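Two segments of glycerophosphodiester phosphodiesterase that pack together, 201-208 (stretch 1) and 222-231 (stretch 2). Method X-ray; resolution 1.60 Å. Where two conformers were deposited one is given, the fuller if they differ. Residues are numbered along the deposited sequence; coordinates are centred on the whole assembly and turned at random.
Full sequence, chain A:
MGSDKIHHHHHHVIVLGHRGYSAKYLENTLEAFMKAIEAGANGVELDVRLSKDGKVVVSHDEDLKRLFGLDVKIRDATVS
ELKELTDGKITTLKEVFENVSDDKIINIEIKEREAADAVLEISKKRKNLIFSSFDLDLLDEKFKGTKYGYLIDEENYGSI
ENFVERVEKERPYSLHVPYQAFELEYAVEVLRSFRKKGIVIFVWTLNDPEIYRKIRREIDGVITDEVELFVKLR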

ATOM      1  N   ILE A 201       0.924  -8.775   9.598  1.00 10.12           N
ATOM      2  CA  ILE A 201       1.465  -9.288   8.347  1.00  9.80           C
ATOM      3  C   ILE A 201       0.455  -9.110   7.221  1.00 10.11           C
ATOM      4  O   ILE A 201      -0.641  -9.647   7.295  1.00  9.74           O
ATOM      5  CB  ILE A 201       1.781 -10.809   8.496  1.00 11.55           C
ATOM      6  CG1 ILE A 201       2.678 -11.097   9.729  1.00 16.19           C
ATOM      7  CG2 ILE A 201       2.345 -11.340   7.187  1.00 14.94           C
ATOM      8  CD1 ILE A 201       4.008 -10.403   9.733  1.00 19.83           C
ATOM      9  N   PHE A 202       0.831  -8.355   6.193  1.00  9.06           N
ATOM     10  CA  PHE A 202       0.035  -8.190   4.980  1.00 10.03           C
ATOM     11  C   PHE A 202       0.760  -8.919   3.860  1.00 11.45           C
ATOM     12  O   PHE A 202       2.003  -8.936   3.800  1.00 11.76           O
ATOM     13  CB  PHE A 202      -0.094  -6.720   4.559  1.00 11.59           C
ATOM     14  CG  PHE A 202      -1.071  -5.919   5.360  1.00 11.87           C
ATOM     15  CD1 PHE A 202      -0.685  -5.310   6.531  1.00 18.32           C
ATOM     16  CD2 PHE A 202      -2.388  -5.728   4.897  1.00 14.08           C
ATOM     17  CE1 PHE A 202      -1.584  -4.566   7.283  1.00 19.13           C
ATOM     18  CE2 PHE A 202      -3.286  -4.986   5.664  1.00 17.35           C
ATOM     19  CZ  PHE A 202      -2.864  -4.395   6.844  1.00 16.56           C
ATOM     20  N   VAL A 203      -0.006  -9.535   2.974  1.00  8.88           N
ATOM     21  CA  VAL A 203       0.557 -10.110   1.756  1.00  9.99           C
ATOM     22  C   VAL A 203       0.077  -9.386   0.518  1.00  9.27           C
ATOM     23  O   VAL A 203      -1.022  -8.893   0.490  1.00 10.76           O
ATOM     24  CB  VAL A 203       0.311 -11.623   1.652  0.65 12.08           C
ATOM     25  CG1 VAL A 203       0.963 -12.315   2.814  0.65 14.34           C
ATOM     26  CG2 VAL A 203      -1.154 -11.956   1.567  0.65 11.30           C
ATOM     27  N   TRP A 204       0.930  -9.310  -0.503  1.00  9.01           N
ATOM     28  CA  TRP A 204       0.601  -8.643  -1.761  1.00  9.76           C
ATOM     29  C   TRP A 204       1.256  -9.344  -2.942  1.00 13.02           C
ATOM     30  O   TRP A 204       2.185 -10.122  -2.759  1.00 10.79           O
ATOM     31  CB  TRP A 204       1.101  -7.197  -1.733  1.00 10.94           C
ATOM     32  CG  TRP A 204       2.616  -7.100  -1.540  1.00 10.58           C
ATOM     33  CD1 TRP A 204       3.272  -7.106  -0.358  1.00 12.68           C
ATOM     34  CD2 TRP A 204       3.636  -7.048  -2.561  1.00 11.28           C
ATOM     35  NE1 TRP A 204       4.630  -7.045  -0.562  1.00 11.10           N
ATOM     36  CE2 TRP A 204       4.885  -6.994  -1.903  1.00 13.12           C
ATOM     37  CE3 TRP A 204       3.620  -7.023  -3.956  1.00 14.07           C
ATOM     38  CZ2 TRP A 204       6.102  -6.929  -2.585  1.00 16.29           C
ATOM     39  CZ3 TRP A 204       4.831  -6.959  -4.640  1.00 18.96           C
ATOM     40  CH2 TRP A 204       6.057  -6.913  -3.948  1.00 18.85           C
ATOM     41  N   THR A 205       0.797  -9.107  -4.173  1.00 10.43           N
ATOM     42  CA  THR A 205      -0.531  -8.637  -4.507  1.00 11.47           C
ATOM     43  C   THR A 205      -1.257  -9.904  -4.917  1.00 12.14           C
ATOM     44  O   THR A 205      -0.963 -10.511  -5.953  1.00 13.14           O
ATOM     45  CB  THR A 205      -0.469  -7.682  -5.700  1.00 16.11           C
ATOM     46  OG1 THR A 205       0.121  -6.446  -5.282  1.00 17.82           O
ATOM     47  CG2 THR A 205      -1.893  -7.328  -6.161  1.00 15.85           C
ATOM     48  N   LEU A 206      -2.172 -10.332  -4.063  1.00  9.86           N
ATOM     49  CA  LEU A 206      -2.682 -11.687  -4.152  1.00  9.76           C
ATOM     50  C   LEU A 206      -4.064 -11.683  -4.783  1.00  9.29           C
ATOM     51  O   LEU A 206      -5.000 -11.088  -4.243  1.00 11.35           O
ATOM     52  CB  LEU A 206      -2.692 -12.304  -2.754  1.00 11.79           C
ATOM     53  CG  LEU A 206      -3.163 -13.749  -2.694  1.00 11.32           C
ATOM     54  CD1 LEU A 206      -2.375 -14.649  -3.639  1.00 12.75           C
ATOM     55  CD2 LEU A 206      -3.106 -14.240  -1.285  1.00 14.15           C
ATOM     56  N   ASN A 207      -4.187 -12.353  -5.917  1.00 10.71           N
ATOM     57  CA  ASN A 207      -5.460 -12.474  -6.616  1.00 10.53           C
ATOM     58  C   ASN A 207      -5.964 -13.914  -6.702  1.00 11.01           C
ATOM     59  O   ASN A 207      -7.051 -14.159  -7.217  1.00 12.05           O
ATOM     60  CB  ASN A 207      -5.334 -11.855  -8.004  1.00  9.97           C
ATOM     61  CG  ASN A 207      -5.096 -10.365  -7.951  1.00 11.68           C
ATOM     62  OD1 ASN A 207      -5.580  -9.686  -7.059  1.00 13.85           O
ATOM     63  ND2 ASN A 207      -4.341  -9.848  -8.925  1.00 14.71           N
ATOM     64  N   ASP A 208      -5.178 -14.857  -6.204  1.00  9.57           N
ATOM     65  CA  ASP A 208      -5.426 -16.293  -6.371  1.00  9.91           C
ATOM     66  C   ASP A 208      -6.066 -16.820  -5.090  1.00 10.51           C
ATOM     67  O   ASP A 208      -5.430 -16.882  -4.045  1.00  9.96           O
ATOM     68  CB  ASP A 208      -4.070 -16.979  -6.646  1.00 10.59           C
ATOM     69  CG  ASP A 208      -4.174 -18.478  -6.870  1.00 19.19           C
ATOM     70  OD1 ASP A 208      -5.095 -19.094  -6.321  1.00 15.93           O
ATOM     71  OD2 ASP A 208      -3.354 -19.118  -7.578  1.00 20.65           O
ATOM     72  N   VAL A 222      -4.562  -8.715   3.385  1.00 10.11           N
ATOM     73  CA  VAL A 222      -4.278  -9.016   1.986  1.00  9.20           C
ATOM     74  C   VAL A 222      -4.505  -7.781   1.149  1.00 10.07           C
ATOM     75  O   VAL A 222      -5.476  -7.071   1.345  1.00 11.12           O
ATOM     76  CB  VAL A 222      -5.107 -10.211   1.504  1.00 10.83           C
ATOM     77  CG1 VAL A 222      -6.609  -9.938   1.614  1.00 11.07           C
ATOM     78  CG2 VAL A 222      -4.718 -10.595   0.060  1.00 13.30           C
ATOM     79  N   ILE A 223      -3.588  -7.530   0.216  1.00  8.32           N
ATOM     80  CA  ILE A 223      -3.691  -6.488  -0.760  1.00  7.76           C
ATOM     81  C   ILE A 223      -3.977  -7.173  -2.083  1.00  8.44           C
ATOM     82  O   ILE A 223      -3.198  -8.011  -2.536  1.00  9.11           O
ATOM     83  CB  ILE A 223      -2.380  -5.661  -0.776  1.00  9.90           C
ATOM     84  CG1 ILE A 223      -2.176  -4.970   0.575  1.00 13.61           C
ATOM     85  CG2 ILE A 223      -2.362  -4.698  -1.959  1.00 14.51           C
ATOM     86  CD1 ILE A 223      -0.767  -4.489   0.833  1.00 16.46           C
ATOM     87  N   THR A 224      -5.135  -6.887  -2.679  1.00  7.17           N
ATOM     88  CA  THR A 224      -5.627  -7.610  -3.835  1.00  6.66           C
ATOM     89  C   THR A 224      -6.276  -6.682  -4.839  1.00  8.60           C
ATOM     90  O   THR A 224      -6.844  -5.663  -4.457  1.00  8.89           O
ATOM     91  CB  THR A 224      -6.692  -8.659  -3.372  1.00  7.32           C
ATOM     92  OG1 THR A 224      -7.173  -9.408  -4.500  1.00  8.17           O
ATOM     93  CG2 THR A 224      -7.924  -8.008  -2.746  1.00  9.90           C
ATOM     94  N   ASP A 225      -6.216  -7.048  -6.118  1.00  8.54           N
ATOM     95  CA  ASP A 225      -6.990  -6.352  -7.141  1.00  9.70           C
ATOM     96  C   ASP A 225      -8.471  -6.788  -7.161  1.00  9.13           C
ATOM     97  O   ASP A 225      -9.334  -6.069  -7.649  1.00  9.59           O
ATOM     98  CB  ASP A 225      -6.405  -6.594  -8.519  1.00  9.90           C
ATOM     99  CG  ASP A 225      -4.942  -6.251  -8.623  1.00 15.32           C
ATOM    100  OD1 ASP A 225      -4.522  -5.213  -8.064  1.00 15.78           O
ATOM    101  OD2 ASP A 225      -4.144  -6.963  -9.301  1.00 17.37           O
ATOM    102  N   GLU A 226      -8.733  -7.991  -6.663  1.00  8.31           N
ATOM    103  CA  GLU A 226     -10.036  -8.657  -6.762  1.00  8.40           C
ATOM    104  C   GLU A 226     -10.813  -8.497  -5.468  1.00  8.67           C
ATOM    105  O   GLU A 226     -11.016  -9.440  -4.699  1.00  9.81           O
ATOM    106  CB  GLU A 226      -9.834 -10.128  -7.109  1.00 10.61           C
ATOM    107  CG  GLU A 226      -9.274 -10.360  -8.498  1.00 12.71           C
ATOM    108  CD  GLU A 226     -10.306 -10.193  -9.617  1.00 13.41           C
ATOM    109  OE1 GLU A 226     -11.516  -9.952  -9.352  1.00 14.45           O
ATOM    110  OE2 GLU A 226      -9.908 -10.313 -10.792  1.00 21.47           O
ATOM    111  N   VAL A 227     -11.278  -7.267  -5.238  1.00  9.77           N
ATOM    112  CA  VAL A 227     -11.877  -6.933  -3.962  1.00  9.66           C
ATOM    113  C   VAL A 227     -13.112  -7.751  -3.603  1.00  7.76           C
ATOM    114  O   VAL A 227     -13.194  -8.323  -2.510  1.00  9.39           O
ATOM    115  CB  VAL A 227     -12.196  -5.424  -3.862  1.00 11.90           C
ATOM    116  CG1 VAL A 227     -12.943  -5.120  -2.592  1.00 11.32           C
ATOM    117  CG2 VAL A 227     -10.924  -4.613  -3.963  1.00 13.69           C
ATOM    118  N   GLU A 228     -14.105  -7.831  -4.493  1.00  8.27           N
ATOM    119  CA  GLU A 228     -15.327  -8.562  -4.149  1.00  9.36           C
ATOM    120  C   GLU A 228     -15.042 -10.029  -3.855  1.00 10.30           C
ATOM    121  O   GLU A 228     -15.596 -10.600  -2.935  1.00 10.97           O
ATOM    122  CB  GLU A 228     -16.371  -8.498  -5.270  0.65 12.77           C
ATOM    123  CG  GLU A 228     -17.000  -7.139  -5.508  0.65 15.99           C
ATOM    124  CD  GLU A 228     -17.890  -7.138  -6.751  0.65 18.35           C
ATOM    125  OE1 GLU A 228     -19.104  -7.385  -6.592  0.65 24.92           O
ATOM    126  OE2 GLU A 228     -17.385  -6.933  -7.891  0.65 15.78           O
ATOM    127  N   LEU A 229     -14.174 -10.641  -4.660  1.00  7.87           N
ATOM    128  CA  LEU A 229     -13.786 -12.027  -4.461  1.00  7.65           C
ATOM    129  C   LEU A 229     -13.269 -12.239  -3.041  1.00  7.42           C
ATOM    130  O   LEU A 229     -13.711 -13.104  -2.332  1.00  9.11           O
ATOM    131  CB  LEU A 229     -12.730 -12.411  -5.492  1.00  7.58           C
ATOM    132  CG  LEU A 229     -12.072 -13.787  -5.372  1.00  9.78           C
ATOM    133  CD1 LEU A 229     -13.084 -14.900  -5.376  1.00 11.46           C
ATOM    134  CD2 LEU A 229     -11.048 -13.931  -6.504  1.00 10.51           C
ATOM    135  N   PHE A 230     -12.308 -11.419  -2.620  1.00  7.09           N
ATOM    136  CA  PHE A 230     -11.652 -11.653  -1.359  1.00  8.38           C
ATOM    137  C   PHE A 230     -12.525 -11.268  -0.174  1.00  8.41           C
ATOM    138  O   PHE A 230     -12.503 -11.911   0.885  1.00  9.49           O
ATOM    139  CB  PHE A 230     -10.272 -10.969  -1.356  1.00  8.65           C
ATOM    140  CG  PHE A 230      -9.226 -11.787  -2.031  1.00  7.41           C
ATOM    141  CD1 PHE A 230      -9.250 -11.995  -3.391  1.00 11.47           C
ATOM    142  CD2 PHE A 230      -8.223 -12.387  -1.290  1.00 16.47           C
ATOM    143  CE1 PHE A 230      -8.296 -12.815  -4.020  1.00 10.83           C
ATOM    144  CE2 PHE A 230      -7.268 -13.176  -1.911  1.00 17.15           C
ATOM    145  CZ  PHE A 230      -7.316 -13.393  -3.281  1.00 13.84           C
ATOM    146  N   VAL A 231     -13.360 -10.263  -0.360  1.00  8.54           N
ATOM    147  CA  VAL A 231     -14.357  -9.945   0.660  1.00  9.77           C
ATOM    148  C   VAL A 231     -15.292 -11.135   0.903  1.00  9.22           C
ATOM    149  O   VAL A 231     -15.589 -11.476   2.043  1.00 10.64           O
ATOM    150  CB  VAL A 231     -15.132  -8.661   0.307  1.00 10.62           C
ATOM    151  CG1 VAL A 231     -16.345  -8.485   1.237  1.00 14.80           C
ATOM    152  CG2 VAL A 231     -14.203  -7.446   0.365  1.00 12.62           C
TER

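The apolar centre forms where two strands run side by side in parallel, 201-204 against 222-224. Val203 and Val222 are bridge partners whose side chains share one face of the sheet, CG2 of Val203 lying 4.1 Å from CG2 of Val222. Leu206, just past the strand, extends this layer: its CB sits 3.9 Å from CG2 of Val222, and its CG is 4.2 Å from CZ of Phe230, so one leucine links strand to helix. Ile223 loses the most surface to the other stretch. Its CB packs 3.9 Å from CB of Trp204, whose indole leads away, and its CG1 lies 4.4 Å from CD2 of Phe202. Beta-branched residues suit these strand positions, filling space close to the backbone.

The backbone fixes the register. Ile223 reaches into stretch 1 through both of its polar main-chain atoms: its N donates to Val203 O (2.9 Å), and its O accepts from Leu206 N (3.0 Å). The peptide before Thr205 is cis, and CA of Thr205 lies 3.4 Å from Ile223 O in a CA-H...O contact.

Outward, the contact turns polar around Asn207. In its m rotamer, the amide comes near stretch 2 and serves as both acceptor and donor: OD1 accepts from Asp225 N at 2.9 Å, while ND2 donates to Asp225 OD2, also at 2.9 Å. An amide paired with a carboxylate and its own backbone NH makes a compact two-point clasp. Buried Thr224 adds a hydroxyl at the junction. Its OG1 lies 2.8 Å from Leu206 O and 3.0 Å from Asn207 OD1, and accepts from Glu226 N at 3.0 Å, tying the strand's end to the residue that precedes the helix. From that helix Phe230 points toward stretch 1, its ring edge meeting Asn207 O, 3.7 Å from CE1. In all, 570 Å² is buried.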